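Local coordinates for protein KauB (Pseudomonas aeruginosa PAO1, PDB 6B4R) that probably oxidises aminoaldehydes and other aldehydes to the corresponding acids with a nicotinamide cofactor, as a broad-specificity member of the aldehyde dehydrogenase family, at residues Ala69-Trp75 against Ile212-Val216; Arg83-Ile88 against Ala132-Lys137; Phe90-Leu95 against Ala124-Arg129; Ala148-Val153 against Ala492-Leu497. One frame throughout, in Å; residues are numbered along the deposited sequence.

Contact 1 of 4, residues Ala69-Trp75 against Ile212-Val216. With EDO (1,2-ethanediol), chain E.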
loop_
_atom_site.group_PDB
_atom_site.type_symbol
_atom_site.label_atom_id
_atom_site.label_comp_id
_atom_site.label_asym_id
_atom_site.label_seq_id
_atom_site.Cartn_x
_atom_site.Cartn_y
_atom_site.Cartn_z
ATOM N N ALA A 69 -22.587 -23.266 5.440
ATOM C CA ALA A 69 -22.387 -22.131 6.332
ATOM C C ALA A 69 -21.809 -20.949 5.566
ATOM O O ALA A 69 -22.169 -19.799 5.812
ATOM C CB ALA A 69 -21.475 -22.518 7.485
ATOM N N PHE A 70 -20.913 -21.239 4.629
ATOM C CA PHE A 70 -20.303 -20.188 3.827
ATOM C C PHE A 70 -21.326 -19.553 2.892
ATOM O O PHE A 70 -21.426 -18.329 2.816
ATOM C CB PHE A 70 -19.117 -20.730 3.025
ATOM C CG PHE A 70 -18.490 -19.711 2.118
ATOM C CD1 PHE A 70 -17.637 -18.743 2.625
ATOM C CD2 PHE A 70 -18.764 -19.713 0.759
ATOM C CE1 PHE A 70 -17.067 -17.795 1.792
ATOM C CE2 PHE A 70 -18.198 -18.766 -0.078
ATOM C CZ PHE A 70 -17.348 -17.807 0.439
ATOM N N ASP A 71 -22.082 -20.389 2.185
ATOM C CA ASP A 71 -23.087 -19.907 1.240
ATOM C C ASP A 71 -24.220 -19.141 1.921
ATOM O O ASP A 71 -24.783 -18.213 1.339
ATOM C CB ASP A 71 -23.655 -21.065 0.417
ATOM C CG ASP A 71 -22.671 -21.586 -0.615
ATOM O OD1 ASP A 71 -21.891 -20.779 -1.161
ATOM O OD2 ASP A 71 -22.683 -22.803 -0.885
ATOM N N SER A 72 -24.549 -19.526 3.151
ATOM C CA SER A 72 -25.607 -18.857 3.904
ATOM C C SER A 72 -25.247 -17.401 4.185
ATOM O O SER A 72 -26.121 -16.541 4.252
ATOM C CB SER A 72 -25.883 -19.587 5.218
ATOM O OG SER A 72 -24.807 -19.429 6.127
ATOM N N GLY A 73 -23.956 -17.132 4.351
ATOM C CA GLY A 73 -23.476 -15.776 4.540
ATOM C C GLY A 73 -23.560 -15.294 5.975
ATOM O O GLY A 73 -23.370 -14.108 6.246
ATOM N N ALA A 74 -23.842 -16.211 6.896
ATOM C CA ALA A 74 -23.950 -15.874 8.312
ATOM C C ALA A 74 -22.638 -15.317 8.855
ATOM O O ALA A 74 -22.625 -14.539 9.809
ATOM C CB ALA A 74 -24.374 -17.094 9.114
ATOM N N TRP A 75 -21.534 -15.721 8.241
ATOM C CA TRP A 75 -20.221 -15.245 8.644
ATOM C C TRP A 75 -19.510 -14.569 7.473
ATOM O O TRP A 75 -18.885 -13.522 7.640
ATOM C CB TRP A 75 -19.385 -16.402 9.194
ATOM C CG TRP A 75 -18.023 -15.992 9.642
ATOM C CD1 TRP A 75 -16.839 -16.284 9.033
ATOM C CD2 TRP A 75 -17.699 -15.199 10.791
ATOM N NE1 TRP A 75 -15.796 -15.728 9.735
ATOM C CE2 TRP A 75 -16.298 -15.057 10.819
ATOM C CE3 TRP A 75 -18.460 -14.599 11.801
ATOM C CZ2 TRP A 75 -15.640 -14.341 11.816
ATOM C CZ3 TRP A 75 -17.803 -13.888 12.791
ATOM C CH2 TRP A 75 -16.407 -13.763 12.789
ATOM N N ILE A 212 -19.030 -17.070 16.710
ATOM C CA ILE A 212 -18.804 -17.718 15.426
ATOM C C ILE A 212 -19.964 -18.663 15.136
ATOM O O ILE A 212 -20.226 -19.584 15.911
ATOM C CB ILE A 212 -17.497 -18.538 15.413
ATOM C CG1 ILE A 212 -16.297 -17.674 15.806
ATOM C CG2 ILE A 212 -17.281 -19.170 14.045
ATOM C CD1 ILE A 212 -15.950 -16.615 14.793
ATOM N N PRO A 213 -20.663 -18.438 14.015
ATOM C CA PRO A 213 -21.821 -19.251 13.625
ATOM C C PRO A 213 -21.479 -20.733 13.475
ATOM O O PRO A 213 -20.314 -21.092 13.293
ATOM C CB PRO A 213 -22.218 -18.664 12.267
ATOM C CG PRO A 213 -21.686 -17.267 12.287
ATOM C CD PRO A 213 -20.401 -17.354 13.053
ATOM N N LYS A 214 -22.499 -21.580 13.561
ATOM C CA LYS A 214 -22.332 -23.019 13.420
ATOM C C LYS A 214 -21.806 -23.379 12.035
ATOM O O LYS A 214 -22.200 -22.781 11.034
ATOM C CB LYS A 214 -23.666 -23.730 13.664
ATOM C CG LYS A 214 -24.308 -23.396 15.001
ATOM C CD LYS A 214 -25.701 -23.997 15.122
ATOM C CE LYS A 214 -25.687 -25.501 14.900
ATOM N NZ LYS A 214 -26.969 -26.142 15.337
ATOM N N GLY A 215 -20.909 -24.357 11.987
ATOM C CA GLY A 215 -20.405 -24.866 10.727
ATOM C C GLY A 215 -19.326 -24.021 10.082
ATOM O O GLY A 215 -18.795 -24.382 9.032
ATOM N N VAL A 216 -18.995 -22.895 10.703
ATOM C CA VAL A 216 -17.959 -22.018 10.172
ATOM C C VAL A 216 -16.574 -22.493 10.610
ATOM O O VAL A 216 -15.595 -22.354 9.875
ATOM C CB VAL A 216 -18.195 -20.551 10.586
ATOM C CG1 VAL A 216 -17.085 -19.651 10.059
ATOM C CG2 VAL A 216 -19.550 -20.078 10.075
HETATM C C1 EDO E . -23.152 -19.629 -4.899
HETATM O O1 EDO E . -23.444 -20.451 -3.763
HETATM C C2 EDO E . -24.356 -19.619 -5.833
HETATM O O2 EDO E . -24.076 -18.781 -6.958
#

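Contact 2 of 4, residues Arg83-Ile88 against Ala132-Lys137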
loop_
_atom_site.group_PDB
_atom_site.type_symbol
_atom_site.label_atom_id
_atom_site.label_comp_id
_atom_site.label_asym_id
_atom_site.label_seq_id
_atom_site.Cartn_x
_atom_site.Cartn_y
_atom_site.Cartn_z
ATOM N N ARG A 83 -17.115 -8.991 12.390
ATOM C CA ARG A 83 -16.243 -10.159 12.398
ATOM C C ARG A 83 -15.051 -9.870 13.303
ATOM O O ARG A 83 -14.560 -10.754 14.004
ATOM C CB ARG A 83 -15.763 -10.511 10.987
ATOM C CG ARG A 83 -16.867 -10.919 10.022
ATOM C CD ARG A 83 -16.322 -11.779 8.884
ATOM N NE ARG A 83 -15.126 -11.206 8.270
ATOM C CZ ARG A 83 -15.140 -10.349 7.253
ATOM N NH1 ARG A 83 -16.292 -9.956 6.728
ATOM N NH2 ARG A 83 -14.001 -9.882 6.761
ATOM N N LYS A 84 -14.597 -8.620 13.276
ATOM C CA LYS A 84 -13.508 -8.168 14.130
ATOM C C LYS A 84 -13.870 -8.309 15.602
ATOM O O LYS A 84 -13.078 -8.808 16.398
ATOM C CB LYS A 84 -13.163 -6.710 13.826
ATOM C CG LYS A 84 -12.217 -6.078 14.834
ATOM C CD LYS A 84 -11.815 -4.671 14.421
ATOM C CE LYS A 84 -13.009 -3.730 14.422
ATOM N NZ LYS A 84 -12.614 -2.327 14.117
ATOM N N GLN A 85 -15.073 -7.866 15.958
ATOM C CA GLN A 85 -15.527 -7.899 17.344
ATOM C C GLN A 85 -15.734 -9.323 17.846
ATOM O O GLN A 85 -15.482 -9.620 19.014
ATOM C CB GLN A 85 -16.819 -7.097 17.501
ATOM C CG GLN A 85 -16.636 -5.596 17.361
ATOM C CD GLN A 85 -17.948 -4.869 17.157
ATOM O OE1 GLN A 85 -19.009 -5.490 17.080
ATOM N NE2 GLN A 85 -17.884 -3.546 17.065
ATOM N N THR A 86 -16.192 -10.201 16.962
ATOM C CA THR A 86 -16.437 -11.588 17.334
ATOM C C THR A 86 -15.132 -12.319 17.630
ATOM O O THR A 86 -15.033 -13.064 18.605
ATOM C CB THR A 86 -17.207 -12.342 16.233
ATOM O OG1 THR A 86 -18.423 -11.643 15.937
ATOM C CG2 THR A 86 -17.539 -13.761 16.680
ATOM N N MET A 87 -14.127 -12.093 16.792
ATOM C CA MET A 87 -12.853 -12.785 16.939
ATOM C C MET A 87 -12.055 -12.267 18.126
ATOM O O MET A 87 -11.208 -12.979 18.668
ATOM C CB MET A 87 -12.027 -12.686 15.658
ATOM C CG MET A 87 -12.634 -13.420 14.477
ATOM S SD MET A 87 -11.436 -13.661 13.157
ATOM C CE MET A 87 -10.247 -14.720 13.982
ATOM N N ILE A 88 -12.318 -11.028 18.527
ATOM C CA ILE A 88 -11.686 -10.488 19.723
ATOM C C ILE A 88 -12.241 -11.203 20.954
ATOM O O ILE A 88 -11.494 -11.553 21.870
ATOM C CB ILE A 88 -11.866 -8.960 19.834
ATOM C CG1 ILE A 88 -11.049 -8.256 18.749
ATOM C CG2 ILE A 88 -11.429 -8.467 21.202
ATOM C CD1 ILE A 88 -11.169 -6.750 18.760
ATOM N N ALA A 132 -7.795 -10.058 13.940
ATOM C CA ALA A 132 -9.118 -9.457 14.070
ATOM C C ALA A 132 -9.041 -7.942 13.915
ATOM O O ALA A 132 -9.832 -7.341 13.188
ATOM C CB ALA A 132 -9.734 -9.820 15.415
ATOM N N GLU A 133 -8.077 -7.333 14.600
ATOM C CA GLU A 133 -7.889 -5.886 14.561
ATOM C C GLU A 133 -7.564 -5.381 13.162
ATOM O O GLU A 133 -7.842 -4.230 12.832
ATOM C CB GLU A 133 -6.764 -5.475 15.513
ATOM C CG GLU A 133 -7.043 -5.744 16.981
ATOM C CD GLU A 133 -5.805 -5.583 17.842
ATOM O OE1 GLU A 133 -4.699 -5.447 17.275
ATOM O OE2 GLU A 133 -5.937 -5.592 19.084
ATOM N N ALA A 134 -6.971 -6.247 12.345
ATOM C CA ALA A 134 -6.470 -5.848 11.033
ATOM C C ALA A 134 -7.525 -5.905 9.931
ATOM O O ALA A 134 -7.304 -5.383 8.840
ATOM C CB ALA A 134 -5.275 -6.708 10.651
ATOM N N ILE A 135 -8.660 -6.536 10.220
ATOM C CA ILE A 135 -9.706 -6.767 9.221
ATOM C C ILE A 135 -10.156 -5.504 8.482
ATOM O O ILE A 135 -10.221 -5.486 7.252
ATOM C CB ILE A 135 -10.947 -7.443 9.845
ATOM C CG1 ILE A 135 -10.580 -8.805 10.436
ATOM C CG2 ILE A 135 -12.050 -7.605 8.810
ATOM C CD1 ILE A 135 -11.735 -9.497 11.140
ATOM N N ASP A 136 -10.463 -4.450 9.231
ATOM C CA ASP A 136 -10.968 -3.223 8.621
ATOM C C ASP A 136 -9.887 -2.163 8.439
ATOM O O ASP A 136 -10.192 -0.987 8.243
ATOM C CB ASP A 136 -12.145 -2.660 9.422
ATOM C CG ASP A 136 -11.822 -2.483 10.892
ATOM O OD1 ASP A 136 -10.821 -3.066 11.359
ATOM O OD2 ASP A 136 -12.576 -1.765 11.581
ATOM N N LYS A 137 -8.627 -2.580 8.502
ATOM C CA LYS A 137 -7.514 -1.666 8.263
ATOM C C LYS A 137 -6.934 -1.919 6.879
ATOM O O LYS A 137 -6.126 -1.138 6.379
ATOM C CB LYS A 137 -6.425 -1.829 9.328
ATOM C CG LYS A 137 -6.934 -1.783 10.761
ATOM C CD LYS A 137 -7.728 -0.512 11.032
ATOM C CE LYS A 137 -8.169 -0.430 12.487
ATOM N NZ LYS A 137 -8.971 -1.619 12.896
#

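Contact 3 of 4, residues Phe90-Leu95 against Ala124-Arg129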
loop_
_atom_site.group_PDB
_atom_site.type_symbol
_atom_site.label_atom_id
_atom_site.label_comp_id
_atom_site.label_asym_id
_atom_site.label_seq_id
_atom_site.Cartn_x
_atom_site.Cartn_y
_atom_site.Cartn_z
ATOM N N PHE A 90 -13.370 -14.170 20.839
ATOM C CA PHE A 90 -12.756 -15.483 20.686
ATOM C C PHE A 90 -11.364 -15.462 21.314
ATOM O O PHE A 90 -10.976 -16.392 22.022
ATOM C CB PHE A 90 -12.671 -15.850 19.201
ATOM C CG PHE A 90 -12.261 -17.276 18.938
ATOM C CD1 PHE A 90 -12.289 -18.228 19.946
ATOM C CD2 PHE A 90 -11.843 -17.663 17.674
ATOM C CE1 PHE A 90 -11.909 -19.535 19.701
ATOM C CE2 PHE A 90 -11.462 -18.971 17.423
ATOM C CZ PHE A 90 -11.495 -19.907 18.439
ATOM N N ALA A 91 -10.622 -14.387 21.060
ATOM C CA ALA A 91 -9.286 -14.229 21.618
ATOM C C ALA A 91 -9.338 -14.092 23.136
ATOM O O ALA A 91 -8.507 -14.657 23.847
ATOM C CB ALA A 91 -8.595 -13.026 21.000
ATOM N N ASP A 92 -10.324 -13.344 23.626
ATOM C CA ASP A 92 -10.514 -13.158 25.061
ATOM C C ASP A 92 -10.888 -14.464 25.760
ATOM O O ASP A 92 -10.474 -14.708 26.892
ATOM C CB ASP A 92 -11.579 -12.096 25.337
ATOM C CG ASP A 92 -11.145 -10.706 24.907
ATOM O OD1 ASP A 92 -9.924 -10.482 24.747
ATOM O OD2 ASP A 92 -12.024 -9.835 24.735
ATOM N N LEU A 93 -11.669 -15.299 25.081
ATOM C CA LEU A 93 -12.076 -16.586 25.637
ATOM C C LEU A 93 -10.891 -17.537 25.807
ATOM O O LEU A 93 -10.856 -18.329 26.748
ATOM C CB LEU A 93 -13.171 -17.230 24.782
ATOM C CG LEU A 93 -14.584 -16.670 24.970
ATOM C CD1 LEU A 93 -15.584 -17.404 24.095
ATOM C CD2 LEU A 93 -15.002 -16.746 26.433
ATOM N N LEU A 94 -9.927 -17.458 24.894
ATOM C CA LEU A 94 -8.702 -18.244 25.014
ATOM C C LEU A 94 -7.932 -17.833 26.265
ATOM O O LEU A 94 -7.340 -18.669 26.950
ATOM C CB LEU A 94 -7.820 -18.067 23.778
ATOM C CG LEU A 94 -7.939 -19.123 22.677
ATOM C CD1 LEU A 94 -9.360 -19.210 22.146
ATOM C CD2 LEU A 94 -6.962 -18.830 21.551
ATOM N N LEU A 95 -7.941 -16.536 26.550
ATOM C CA LEU A 95 -7.268 -16.003 27.726
ATOM C C LEU A 95 -8.012 -16.369 29.008
ATOM O O LEU A 95 -7.393 -16.591 30.047
ATOM C CB LEU A 95 -7.116 -14.484 27.617
ATOM C CG LEU A 95 -6.070 -13.983 26.619
ATOM C CD1 LEU A 95 -5.970 -12.468 26.652
ATOM C CD2 LEU A 95 -4.716 -14.618 26.909
ATOM N N ALA A 124 -1.058 -17.279 20.945
ATOM C CA ALA A 124 -2.181 -17.744 20.139
ATOM C C ALA A 124 -3.363 -16.791 20.258
ATOM O O ALA A 124 -4.020 -16.474 19.266
ATOM C CB ALA A 124 -2.584 -19.154 20.546
ATOM N N ALA A 125 -3.627 -16.331 21.477
ATOM C CA ALA A 125 -4.675 -15.346 21.707
ATOM C C ALA A 125 -4.351 -14.029 20.999
ATOM O O ALA A 125 -5.218 -13.419 20.371
ATOM C CB ALA A 125 -4.872 -15.120 23.197
ATOM N N ASN A 126 -3.098 -13.596 21.099
ATOM C CA ASN A 126 -2.670 -12.363 20.447
ATOM C C ASN A 126 -2.715 -12.465 18.923
ATOM O O ASN A 126 -2.989 -11.482 18.237
ATOM C CB ASN A 126 -1.272 -11.961 20.915
ATOM C CG ASN A 126 -0.762 -10.715 20.218
ATOM O OD1 ASN A 126 -1.232 -9.608 20.479
ATOM N ND2 ASN A 126 0.213 -10.888 19.332
ATOM N N SER A 127 -2.453 -13.658 18.402
ATOM C CA SER A 127 -2.497 -13.895 16.963
ATOM C C SER A 127 -3.915 -13.759 16.419
ATOM O O SER A 127 -4.124 -13.208 15.336
ATOM C CB SER A 127 -1.942 -15.280 16.631
ATOM O OG SER A 127 -2.028 -15.532 15.241
ATOM N N LEU A 128 -4.887 -14.273 17.168
ATOM C CA LEU A 128 -6.289 -14.128 16.796
ATOM C C LEU A 128 -6.713 -12.671 16.920
ATOM O O LEU A 128 -7.379 -12.128 16.036
ATOM C CB LEU A 128 -7.180 -15.002 17.682
ATOM C CG LEU A 128 -7.062 -16.522 17.561
ATOM C CD1 LEU A 128 -8.101 -17.197 18.444
ATOM C CD2 LEU A 128 -7.220 -16.962 16.117
ATOM N N ARG A 129 -6.318 -12.042 18.023
ATOM C CA ARG A 129 -6.662 -10.652 18.284
ATOM C C ARG A 129 -6.090 -9.719 17.218
ATOM O O ARG A 129 -6.794 -8.849 16.708
ATOM C CB ARG A 129 -6.184 -10.227 19.678
ATOM C CG ARG A 129 -6.538 -8.793 20.040
ATOM C CD ARG A 129 -6.069 -8.424 21.442
ATOM N NE ARG A 129 -6.905 -9.028 22.475
ATOM C CZ ARG A 129 -6.550 -10.076 23.209
ATOM N NH1 ARG A 129 -5.361 -10.640 23.036
ATOM N NH2 ARG A 129 -7.383 -10.556 24.122
#

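Contact 4 of 4, residues Ala148-Val153 against Ala492-Leu497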
loop_
_atom_site.group_PDB
_atom_site.type_symbol
_atom_site.label_atom_id
_atom_site.label_comp_id
_atom_site.label_asym_id
_atom_site.label_seq_id
_atom_site.Cartn_x
_atom_site.Cartn_y
_atom_site.Cartn_z
ATOM N N ALA A 148 -14.063 7.575 -18.227
ATOM C CA ALA A 148 -15.370 6.934 -18.334
ATOM C C ALA A 148 -15.312 5.452 -17.972
ATOM O O ALA A 148 -16.031 4.634 -18.548
ATOM C CB ALA A 148 -15.936 7.119 -19.733
ATOM N N GLU A 149 -14.461 5.112 -17.010
ATOM C CA GLU A 149 -14.264 3.720 -16.627
ATOM C C GLU A 149 -13.834 3.622 -15.167
ATOM O O GLU A 149 -13.087 4.467 -14.670
ATOM C CB GLU A 149 -13.221 3.068 -17.542
ATOM C CG GLU A 149 -13.224 1.548 -17.526
ATOM C CD GLU A 149 -12.384 0.949 -18.643
ATOM O OE1 GLU A 149 -11.618 1.698 -19.287
ATOM O OE2 GLU A 149 -12.494 -0.272 -18.882
ATOM N N LEU A 150 -14.317 2.591 -14.480
ATOM C CA LEU A 150 -13.956 2.355 -13.085
ATOM C C LEU A 150 -13.398 0.947 -12.905
ATOM O O LEU A 150 -14.062 -0.040 -13.224
ATOM C CB LEU A 150 -15.165 2.568 -12.169
ATOM C CG LEU A 150 -14.978 2.276 -10.678
ATOM C CD1 LEU A 150 -13.948 3.209 -10.053
ATOM C CD2 LEU A 150 -16.305 2.370 -9.940
ATOM N N GLY A 151 -12.176 0.863 -12.391
ATOM C CA GLY A 151 -11.508 -0.414 -12.217
ATOM C C GLY A 151 -11.247 -0.751 -10.763
ATOM O O GLY A 151 -10.383 -0.159 -10.120
ATOM N N LEU A 152 -11.999 -1.715 -10.247
ATOM C CA LEU A 152 -11.869 -2.132 -8.860
ATOM C C LEU A 152 -11.113 -3.447 -8.757
ATOM O O LEU A 152 -11.390 -4.395 -9.491
ATOM C CB LEU A 152 -13.252 -2.294 -8.227
ATOM C CG LEU A 152 -14.182 -1.083 -8.307
ATOM C CD1 LEU A 152 -15.527 -1.402 -7.675
ATOM C CD2 LEU A 152 -13.541 0.124 -7.637
ATOM N N VAL A 153 -10.154 -3.501 -7.839
ATOM C CA VAL A 153 -9.437 -4.737 -7.569
ATOM C C VAL A 153 -9.665 -5.126 -6.117
ATOM O O VAL A 153 -9.034 -4.579 -5.215
ATOM C CB VAL A 153 -7.931 -4.598 -7.848
ATOM C CG1 VAL A 153 -7.228 -5.928 -7.628
ATOM C CG2 VAL A 153 -7.700 -4.099 -9.267
ATOM N N ALA A 492 -10.932 -8.473 -10.459
ATOM C CA ALA A 492 -10.828 -7.216 -11.189
ATOM C C ALA A 492 -12.163 -6.852 -11.829
ATOM O O ALA A 492 -12.542 -7.410 -12.859
ATOM C CB ALA A 492 -9.735 -7.298 -12.239
ATOM N N THR A 493 -12.874 -5.913 -11.210
ATOM C CA THR A 493 -14.158 -5.458 -11.730
ATOM C C THR A 493 -14.002 -4.175 -12.542
ATOM O O THR A 493 -13.846 -3.092 -11.981
ATOM C CB THR A 493 -15.175 -5.212 -10.601
ATOM O OG1 THR A 493 -15.304 -6.394 -9.802
ATOM C CG2 THR A 493 -16.534 -4.845 -11.179
ATOM N N TRP A 494 -14.050 -4.305 -13.864
ATOM C CA TRP A 494 -13.905 -3.154 -14.748
ATOM C C TRP A 494 -15.257 -2.688 -15.274
ATOM O O TRP A 494 -15.893 -3.366 -16.082
ATOM C CB TRP A 494 -12.952 -3.473 -15.904
ATOM C CG TRP A 494 -11.639 -2.754 -15.805
ATOM C CD1 TRP A 494 -11.120 -1.863 -16.701
ATOM C CD2 TRP A 494 -10.685 -2.851 -14.739
ATOM N NE1 TRP A 494 -9.899 -1.407 -16.265
ATOM C CE2 TRP A 494 -9.610 -1.997 -15.062
ATOM C CE3 TRP A 494 -10.633 -3.580 -13.545
ATOM C CZ2 TRP A 494 -8.498 -1.850 -14.235
ATOM C CZ3 TRP A 494 -9.528 -3.432 -12.724
ATOM C CH2 TRP A 494 -8.475 -2.574 -13.073
ATOM N N ILE A 495 -15.682 -1.520 -14.804
ATOM C CA ILE A 495 -17.004 -0.990 -15.111
ATOM C C ILE A 495 -16.924 0.142 -16.125
ATOM O O ILE A 495 -16.293 1.169 -15.872
ATOM C CB ILE A 495 -17.685 -0.450 -13.841
ATOM C CG1 ILE A 495 -17.610 -1.484 -12.717
ATOM C CG2 ILE A 495 -19.125 -0.048 -14.131
ATOM C CD1 ILE A 495 -17.987 -0.934 -11.365
ATOM N N LYS A 496 -17.568 -0.048 -17.270
ATOM C CA LYS A 496 -17.642 0.996 -18.282
ATOM C C LYS A 496 -18.767 1.975 -17.956
ATOM O O LYS A 496 -19.926 1.582 -17.823
ATOM C CB LYS A 496 -17.839 0.387 -19.673
ATOM C CG LYS A 496 -17.961 1.413 -20.791
ATOM C CD LYS A 496 -17.855 0.758 -22.162
ATOM C CE LYS A 496 -16.465 0.938 -22.766
ATOM N NZ LYS A 496 -15.376 0.406 -21.897
ATOM N N LEU A 497 -18.415 3.249 -17.816
ATOM C CA LEU A 497 -19.387 4.280 -17.469
ATOM C C LEU A 497 -19.811 5.071 -18.701
ATOM O O LEU A 497 -20.994 5.129 -19.034
ATOM C CB LEU A 497 -18.809 5.220 -16.413
ATOM C CG LEU A 497 -18.326 4.546 -15.128
ATOM C CD1 LEU A 497 -17.672 5.554 -14.199
ATOM C CD2 LEU A 497 -19.481 3.847 -14.435
HETATM O O HOH W 1 -13.357 -6.210 -7.900
#

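Contact 1 of 4, residues Ala69-Trp75 against Ile212-Val216
Trp-75 packs against Ile-212, Pro-213 and Val-216, where the exit of helix 56-72 meets a type II turn, Pro-213 to Val-216. The turn joins helix 198-210 to strand 217-219, part of the central sheet that in this family belongs to the cofactor-binding domain. Trp-75 has CG anti to the backbone N (chi1 -180°), which carries the indole across Pro-213 and Val-216. Val-216 CG1 lies 3.5 Å from Trp-75 CD1, at the pyrrole part. Pro-213 CD meets the benzo part, 3.6 Å from Trp-75 CE3. The indole NE1 is held by the carbonyl of Leu-182, which helps fix the ring. Trp-75, Ile-212 and Val-216 are buried.

Toward solvent the packing thins. Ala-74 CB reaches Pro-213 CB at 4.1 Å, and Lys-214 runs outward. Ala-69 CB lies against the carbonyl oxygens of Lys-214 and Gly-215, 3.6 Å from each. Gly-73 leaves the helix with positive phi, a conformation that favours glycine. Ser-72 OG donates to Ala-69 O at 2.7 Å, from above the carbonyl plane. On the buried side Ile-212 CD1 sits over one indole face, 3.8 Å from the centroid of the six-membered ring and 24° off its normal.

Contact 2 of 4, residues Arg83-Ile88 against Ala132-Lys137
Two neighbouring helices, 80-96 and 113-133, meet here through Lys-84 and Ala-132, and a salt-bridge network of Lys-84, Asp-136 and Lys-137 extends the contact along residues 133-137. Lys-84 and Ala-132 have their CA atoms 4.6 Å apart. Ala-132 CB points into the first helix and touches Met-87 CB at 3.7 Å and Ile-88 CG1 at 3.9 Å.

Lys-84 starts with CG anti to the backbone N (chi1 169°). Its chain runs past the carbonyl oxygen of Ala-132 and then bends at chi3 (65°), bringing the amine to Asp-136. Lys-84 NZ donates to Asp-136 OD2 at 2.6 Å. It comes from the syn side, 23° out of the carboxylate plane. Lys-137 NZ takes the other oxygen, Asp-136 OD1, at 2.8 Å from above that plane. The same amine also bonds to Glu-133 O at 2.8 Å; the lysine chain, bent at chi2 and chi4, brings it there.

Ile-135 fills the other flank. Its CD1 lies against the backbone of Lys-84, and its CG2 is 3.6 Å from Arg-83 NH2. That guanidinium is bound by the carbonyl of Ala-183. Lys-84 and Lys-137 also form salt bridges with acidic side chains of a neighbouring chain, which link this helix pair to that chain.

One carboxylate thus serves two lysines, and further acidic groups come from across an interface. The negative charge probably offsets the closeness of the two amines and favours their protonated forms.

Contact 3 of 4, residues Phe90-Leu95 against Ala124-Arg129
Arg-129 NH2 donates to Asp-92 OD1 at 2.6 Å, a salt bridge between the antiparallel helices 80-96 and 113-133. The local axes pass 8.4 Å apart at 170°. The N-H...O angle is 142°, and the oxygen lies close to the guanidinium plane. The carboxylate and guanidinium planes are moderately tilted against each other.

The arginine is extended as far as CD and then bends at chi3 (-75°), which turns the guanidinium toward Asp-92 and Leu-95. Ala-91 CB lies over the centre of one of its faces. Leu-95 CD1 is at its edge, 3.5 Å from Arg-129 NH2.

Small residues let the backbones come close. Ala-91 and Ala-125 have CA atoms 4.7 Å apart. Ala-91 CB rests near the carbonyl oxygen of Ala-125, while Leu-95 CD2 touches Ala-125 CB at 3.7 Å.

The side away from the salt bridge is apolar and buried. Helix 170-183 covers it through Cys-175, and helix 198-210 packs on Phe-90. Leu-128 CD1 is the shared point: it meets Leu-94 CD2 at 3.7 Å and sits over one face of the Phe-90 ring, offset toward the rim and 4.0 Å from the centroid.

Contact 4 of 4, residues Ala148-Val153 against Ala492-Leu497
Ala-492 CA makes a C-H...O contact with Leu-152 O. Ala-492 and Val-153 form a non-hydrogen-bonded pair.

Thr-493 is a hydrogen-bonded partner of Leu-152. Thr-493 N donates to Leu-152 O at 2.7 Å, and Leu-152 N returns a bond to Thr-493 O at 2.9 Å. A water also donates to Leu-152 O and bonds to Thr-493 OG1, linking the two residues.

Trp-494 turns its indole across the neighbouring strand. Gly-151 CA lies over one face, 3.4 Å from the centroid of the six-membered ring. The absence of a side chain on Gly-151 leaves room for this overlap. Val-153 CG2 meets the ring edge, 4.0 Å from Trp-494 CZ3. Glu-149 has CG anti to the backbone N (chi1 -163°) and an extended chain, which brings its carboxylate to the pyrrole edge, steeply inclined to the ring plane; Glu-149 OE2 bonds to a polar side chain of a neighbouring chain.

The two strands run antiparallel at 169°. They belong to the projecting beta arm that serves oligomerisation in this family. Residues 492-495 pair in parallel with a strand of a neighbouring chain, so the sheet continues across the interface.

Ile-495 is bonded both ways to Leu-150: Ile-495 N to Leu-150 O is 2.7 Å, with an N-H...O angle of 178°. On the same face Ile-495 CD1 and Leu-150 CD2 lie side by side at 4.0 Å.

Lys-496 faces Glu-149, beyond salt-bridge range, and bonds to a polar side chain of a neighbouring chain.

Leu-497 N donates to Ala-148 O at 2.9 Å, from above the carbonyl plane.

In the fold
Contacts 2 and 3 are successive parts of one helix pair, 80-96 with 113-133, with centres about 12 Å apart. Contact 1 packs on helix 80-96 of this pair: Trp-75 touches Arg-83, Thr-86 and Met-87, and the centres of contacts 1 and 2 are about 16 Å apart. Contact 4 stands apart on the arm, its centre about 30 Å from that of contact 1 and about 39 Å from that of contact 3. Contacts 2 and 4 both face neighbouring chains; no other protein chain touches contact 3. None of the four lies at the active site, the potassium site or the ligand pocket. The Ala-124 side chain of contact 3 is about 10 Å from the bound TOE.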